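Local coordinates for replication protein A (Methanococcus maripaludis, PDB 3E0E) that probably binds DNA, the part described here being one OB-fold domain of the longer replication protein, at residues Asn2-Glu7 / Lys45-Ser50; Asn57-Phe62 / Ile85-Ile90. One frame throughout, in Å; residues are numbered along the deposited sequence.

Interaction 1 (Asn2-Glu7 / Lys45-Ser50)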
loop_
_atom_site.group_PDB
_atom_site.type_symbol
_atom_site.label_atom_id
_atom_site.label_comp_id
_atom_site.label_asym_id
_atom_site.label_seq_id
_atom_site.Cartn_x
_atom_site.Cartn_y
_atom_site.Cartn_z
ATOM N N ASN A 2 -9.464 -10.559 -6.218
ATOM C CA ASN A 2 -8.350 -10.080 -5.422
ATOM C C ASN A 2 -7.115 -10.504 -6.199
ATOM O O ASN A 2 -7.100 -11.562 -6.824
ATOM C CB ASN A 2 -8.375 -10.716 -4.033
ATOM C CG ASN A 2 -9.614 -10.333 -3.250
ATOM O OD1 ASN A 2 -9.925 -9.149 -3.105
ATOM N ND2 ASN A 2 -10.332 -11.329 -2.744
ATOM N N TYR A 3 -6.086 -9.671 -6.174
ATOM C CA TYR A 3 -4.873 -9.965 -6.915
ATOM C C TYR A 3 -3.687 -10.338 -6.061
ATOM O O TYR A 3 -3.578 -9.929 -4.905
ATOM C CB TYR A 3 -4.464 -8.749 -7.742
ATOM C CG TYR A 3 -5.264 -8.530 -8.997
ATOM C CD1 TYR A 3 -5.084 -9.349 -10.108
ATOM C CD2 TYR A 3 -6.159 -7.473 -9.097
ATOM C CE1 TYR A 3 -5.768 -9.111 -11.292
ATOM C CE2 TYR A 3 -6.848 -7.225 -10.279
ATOM C CZ TYR A 3 -6.641 -8.044 -11.371
ATOM O OH TYR A 3 -7.268 -7.772 -12.562
ATOM N N LYS A 4 -2.804 -11.135 -6.647
ATOM C CA LYS A 4 -1.560 -11.490 -5.993
ATOM C C LYS A 4 -0.652 -10.416 -6.574
ATOM O O LYS A 4 -0.872 -9.955 -7.698
ATOM C CB LYS A 4 -1.096 -12.885 -6.415
ATOM C CG LYS A 4 -1.919 -14.019 -5.817
ATOM C CD LYS A 4 -1.775 -14.053 -4.297
ATOM C CE LYS A 4 -2.501 -15.237 -3.677
ATOM N NZ LYS A 4 -2.304 -15.280 -2.198
ATOM N N ILE A 5 0.352 -9.997 -5.819
ATOM C CA ILE A 5 1.248 -8.958 -6.290
ATOM C C ILE A 5 1.897 -9.302 -7.629
ATOM O O ILE A 5 2.123 -8.420 -8.451
ATOM C CB ILE A 5 2.327 -8.655 -5.228
ATOM C CG1 ILE A 5 1.662 -8.016 -4.001
ATOM C CG2 ILE A 5 3.399 -7.744 -5.806
ATOM C CD1 ILE A 5 2.591 -7.811 -2.807
ATOM N N SER A 6 2.172 -10.584 -7.857
ATOM C CA SER A 6 2.796 -11.001 -9.111
ATOM C C SER A 6 1.868 -10.834 -10.313
ATOM O O SER A 6 2.322 -10.836 -11.457
ATOM C CB SER A 6 3.241 -12.462 -9.020
ATOM O OG SER A 6 2.133 -13.328 -8.836
ATOM N N GLU A 7 0.572 -10.685 -10.055
ATOM C CA GLU A 7 -0.399 -10.541 -11.133
ATOM C C GLU A 7 -0.655 -9.090 -11.512
ATOM O O GLU A 7 -1.288 -8.810 -12.527
ATOM C CB GLU A 7 -1.720 -11.202 -10.732
ATOM C CG GLU A 7 -1.569 -12.649 -10.295
ATOM C CD GLU A 7 -2.886 -13.270 -9.865
ATOM O OE1 GLU A 7 -3.574 -12.679 -9.005
ATOM O OE2 GLU A 7 -3.232 -14.355 -10.380
ATOM N N LYS A 45 4.082 -7.130 0.925
ATOM C CA LYS A 45 4.510 -8.421 0.409
ATOM C C LYS A 45 3.470 -9.509 0.612
ATOM O O LYS A 45 2.735 -9.496 1.593
ATOM C CB LYS A 45 5.805 -8.857 1.108
ATOM C CG LYS A 45 6.310 -10.230 0.668
ATOM C CD LYS A 45 7.512 -10.712 1.476
ATOM C CE LYS A 45 7.127 -11.088 2.900
ATOM N NZ LYS A 45 8.239 -11.785 3.618
ATOM N N ASP A 46 3.385 -10.431 -0.343
ATOM C CA ASP A 46 2.509 -11.587 -0.205
ATOM C C ASP A 46 3.346 -12.782 -0.638
ATOM O O ASP A 46 4.560 -12.645 -0.780
ATOM C CB ASP A 46 1.195 -11.461 -1.012
ATOM C CG ASP A 46 1.391 -11.369 -2.516
ATOM O OD1 ASP A 46 2.469 -11.696 -3.051
ATOM O OD2 ASP A 46 0.410 -10.976 -3.180
ATOM N N ASP A 47 2.732 -13.946 -0.834
ATOM C CA ASP A 47 3.509 -15.122 -1.207
ATOM C C ASP A 47 4.023 -15.148 -2.641
ATOM O O ASP A 47 4.682 -16.108 -3.040
ATOM C CB ASP A 47 2.711 -16.405 -0.925
ATOM C CG ASP A 47 1.397 -16.462 -1.682
ATOM O OD1 ASP A 47 0.713 -17.509 -1.604
ATOM O OD2 ASP A 47 1.039 -15.470 -2.351
ATOM N N THR A 48 3.749 -14.094 -3.408
ATOM C CA THR A 48 4.185 -14.038 -4.802
ATOM C C THR A 48 5.135 -12.893 -5.130
ATOM O O THR A 48 5.746 -12.879 -6.197
ATOM C CB THR A 48 2.984 -13.923 -5.762
ATOM O OG1 THR A 48 2.383 -12.628 -5.627
ATOM C CG2 THR A 48 1.952 -14.994 -5.457
ATOM N N GLY A 49 5.253 -11.925 -4.232
ATOM C CA GLY A 49 6.145 -10.813 -4.500
ATOM C C GLY A 49 5.991 -9.661 -3.535
ATOM O O GLY A 49 5.347 -9.791 -2.495
ATOM N N SER A 50 6.588 -8.529 -3.886
ATOM C CA SER A 50 6.531 -7.344 -3.047
ATOM C C SER A 50 6.321 -6.111 -3.917
ATOM O O SER A 50 6.660 -6.105 -5.102
ATOM C CB SER A 50 7.828 -7.200 -2.255
ATOM O OG SER A 50 8.935 -7.062 -3.128
HETATM O O HOH W 1 -2.308 -10.382 -2.540
HETATM O O HOH W 2 -0.161 -14.358 -0.212
#
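Asp-46 and Thr-48 meet the backbone of Ile-5 and Ser-6 because both side chains stand between their own backbone N and carbonyl carbon: chi1 of 63° puts CG of Asp-46 there, and chi1 of 70° does the same for OG1 of Thr-48. Asp-46 OD2 accepts the N-H of Ile-5 on its syn lone pair, N to OD2 2.8 Å and nearly straight at 168°. Ser-6 N, next along from Ile-5, donates to Thr-48 OG1 at 3.0 Å. The other carboxylate oxygen, Asp-46 OD1, turns back on its own loop, where Thr-48 N and Thr-48 OG1 each donate to it at 2.7 Å from the same face of the carboxylate; the bond from N closes an Asx turn. Asp-46 thus orients the hydroxyl that receives Ser-6. An alanine here would probably leave the N-H of Ile-5 without its acceptor and the Thr-48 hydroxyl without the acceptor that fixes its rotation. The Ile-5 side chain runs alongside the carboxylate, in the opposite sense, with CG1 3.3 Å from Asp-46 OD2, and its CD1 reaches Gly-49 O. At the solvent side, Lys-4 NZ makes a long, weak salt bridge to Asp-47 OD2, 3.4 Å. The contact ties the 3-10 turn after strand 2-3 to the hairpin turn joining strands 37-46 and 49-56; strand 12-29 pairs with strands 2-3 and 37-46, with Ile-16 against Ile-5.

Interaction 2 (Asn57-Phe62 / Ile85-Ile90)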
loop_
_atom_site.group_PDB
_atom_site.type_symbol
_atom_site.label_atom_id
_atom_site.label_comp_id
_atom_site.label_asym_id
_atom_site.label_seq_id
_atom_site.Cartn_x
_atom_site.Cartn_y
_atom_site.Cartn_z
ATOM N N ASN A 57 -2.140 11.970 1.543
ATOM C CA ASN A 57 -2.911 12.884 2.364
ATOM C C ASN A 57 -3.447 12.245 3.648
ATOM O O ASN A 57 -2.659 11.765 4.458
ATOM C CB ASN A 57 -4.021 13.486 1.504
ATOM C CG ASN A 57 -3.492 14.015 0.175
ATOM O OD1 ASN A 57 -2.419 14.627 0.120
ATOM N ND2 ASN A 57 -4.240 13.782 -0.899
ATOM N N GLU A 58 -4.761 12.223 3.854
ATOM C CA GLU A 58 -5.289 11.642 5.089
ATOM C C GLU A 58 -4.918 10.176 5.325
ATOM O O GLU A 58 -4.725 9.761 6.464
ATOM C CB GLU A 58 -6.812 11.791 5.165
ATOM C CG GLU A 58 -7.567 11.166 4.017
ATOM C CD GLU A 58 -8.022 12.195 3.010
ATOM O OE1 GLU A 58 -9.250 12.333 2.822
ATOM O OE2 GLU A 58 -7.158 12.871 2.413
ATOM N N LEU A 59 -4.820 9.379 4.267
ATOM C CA LEU A 59 -4.463 7.983 4.473
ATOM C C LEU A 59 -3.031 7.841 4.978
ATOM O O LEU A 59 -2.629 6.772 5.425
ATOM C CB LEU A 59 -4.654 7.180 3.186
ATOM C CG LEU A 59 -6.117 6.947 2.803
ATOM C CD1 LEU A 59 -6.180 6.062 1.572
ATOM C CD2 LEU A 59 -6.855 6.292 3.963
ATOM N N ALA A 60 -2.255 8.917 4.910
ATOM C CA ALA A 60 -0.883 8.855 5.390
ATOM C C ALA A 60 -0.882 8.742 6.911
ATOM O O ALA A 60 0.136 8.417 7.516
ATOM C CB ALA A 60 -0.108 10.094 4.950
ATOM N N ASP A 61 -2.027 9.022 7.528
ATOM C CA ASP A 61 -2.145 8.930 8.977
ATOM C C ASP A 61 -2.885 7.672 9.412
ATOM O O ASP A 61 -3.177 7.490 10.596
ATOM C CB ASP A 61 -2.839 10.176 9.530
ATOM C CG ASP A 61 -1.894 11.355 9.645
ATOM O OD1 ASP A 61 -2.324 12.497 9.386
ATOM O OD2 ASP A 61 -0.714 11.138 10.002
ATOM N N PHE A 62 -3.184 6.802 8.453
ATOM C CA PHE A 62 -3.867 5.549 8.757
ATOM C C PHE A 62 -2.980 4.722 9.690
ATOM O O PHE A 62 -1.779 4.583 9.452
ATOM C CB PHE A 62 -4.125 4.767 7.470
ATOM C CG PHE A 62 -4.935 3.526 7.676
ATOM C CD1 PHE A 62 -6.316 3.595 7.793
ATOM C CD2 PHE A 62 -4.315 2.287 7.764
ATOM C CE1 PHE A 62 -7.073 2.439 7.996
ATOM C CE2 PHE A 62 -5.057 1.132 7.966
ATOM C CZ PHE A 62 -6.436 1.207 8.081
ATOM N N ILE A 85 1.777 0.812 -6.002
ATOM C CA ILE A 85 0.333 0.917 -5.961
ATOM C C ILE A 85 -0.056 2.174 -5.191
ATOM O O ILE A 85 0.311 2.342 -4.023
ATOM C CB ILE A 85 -0.300 -0.345 -5.325
ATOM C CG1 ILE A 85 -1.822 -0.196 -5.279
ATOM C CG2 ILE A 85 0.285 -0.590 -3.935
ATOM C CD1 ILE A 85 -2.555 -1.497 -5.019
ATOM N N SER A 86 -0.770 3.070 -5.869
ATOM C CA SER A 86 -1.239 4.309 -5.260
ATOM C C SER A 86 -2.509 3.886 -4.548
ATOM O O SER A 86 -3.484 3.484 -5.182
ATOM C CB SER A 86 -1.540 5.357 -6.331
ATOM O OG SER A 86 -1.814 6.613 -5.739
ATOM N N VAL A 87 -2.486 3.963 -3.224
ATOM C CA VAL A 87 -3.611 3.520 -2.422
ATOM C C VAL A 87 -4.843 4.404 -2.428
ATOM O O VAL A 87 -4.768 5.607 -2.148
ATOM C CB VAL A 87 -3.180 3.297 -0.957
ATOM C CG1 VAL A 87 -4.317 2.678 -0.164
ATOM C CG2 VAL A 87 -1.958 2.399 -0.918
ATOM N N ASP A 88 -5.976 3.789 -2.760
ATOM C CA ASP A 88 -7.274 4.463 -2.773
ATOM C C ASP A 88 -7.958 4.156 -1.446
ATOM O O ASP A 88 -8.625 5.006 -0.859
ATOM C CB ASP A 88 -8.149 3.934 -3.914
ATOM C CG ASP A 88 -7.665 4.383 -5.277
ATOM O OD1 ASP A 88 -7.996 3.709 -6.272
ATOM O OD2 ASP A 88 -6.966 5.415 -5.351
ATOM N N ASN A 89 -7.781 2.927 -0.973
ATOM C CA ASN A 89 -8.387 2.503 0.280
ATOM C C ASN A 89 -7.546 1.424 0.944
ATOM O O ASN A 89 -6.897 0.623 0.269
ATOM C CB ASN A 89 -9.800 1.964 0.025
ATOM C CG ASN A 89 -10.508 1.561 1.302
ATOM O OD1 ASN A 89 -10.673 0.373 1.591
ATOM N ND2 ASN A 89 -10.922 2.551 2.081
ATOM N N ILE A 90 -7.541 1.425 2.272
ATOM C CA ILE A 90 -6.789 0.431 3.026
ATOM C C ILE A 90 -7.543 0.040 4.296
ATOM O O ILE A 90 -8.183 0.874 4.943
ATOM C CB ILE A 90 -5.367 0.950 3.389
ATOM C CG1 ILE A 90 -4.593 -0.135 4.146
ATOM C CG2 ILE A 90 -5.459 2.247 4.191
ATOM C CD1 ILE A 90 -3.104 0.166 4.282
#
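Ile-90, Leu-59 and Phe-62 carry this contact, which has no hydrogen bond across it. The CG2 methyl of Ile-90 sits over the centre of one face of the Phe-62 ring, 3.7 Å from the centroid and only 10° off the ring normal, a well-centred CH-pi contact. With CG1 of Ile-90 anti to the backbone N (chi1 -178°), CG2 falls between N and the carbonyl carbon, on the side that meets the ring. The far end of the same ring lies against the backbone: Phe-62 CE1 and Ile-90 O are 3.6 Å apart, and CZ is equally close to that oxygen. Leu-59, one 3-10 turn earlier, divides its two methyls. CD1 approaches the bend of segment 85-90, 3.6 Å from Asp-88 O, and touches Val-87 CG1 more loosely at 4.2 Å, while CD2 reaches Ile-90 CG2 at 4.3 Å. That one methyl of Ile-90 therefore meets both Phe-62 and Leu-59. Beyond the two segments, Ile-90 also packs on Leu-42, Leu-55, Ala-70 and Val-72, so the loop 57-62 is joined to the interior of the barrel. A classic beta bulge at Asp-88 and Asn-89, set against strand 69-78, marks the bend between strands 83-87 and 89-92. A short helical turn laid against such a curled sheet, between strands 49-56 and 69-78, fits the OB-fold, whose barrel commonly has a helical element at this point in the chain.

Overall arrangement
Interactions 1 and 2 lie on opposite sides of the chain's centre, their centres about 19 Å apart and their nearest atoms about 8 Å. Both join a 3-10 turn to the same curled sheet, in which strands 49-56 and 83-87 are neighbours. Interaction 1, at the surface, is mainly polar: side-chain oxygens of a hairpin turn receive backbone N-H groups, with a single buried residue, Ile-5, among those that touch. Interaction 2 lies nearer the centre and is partly buried; aliphatic and aromatic groups meet there, and Val-87 and Ile-90 belong to the interior. Strand 49-56 links the two, beginning in interaction 1 and leading into the loop of interaction 2.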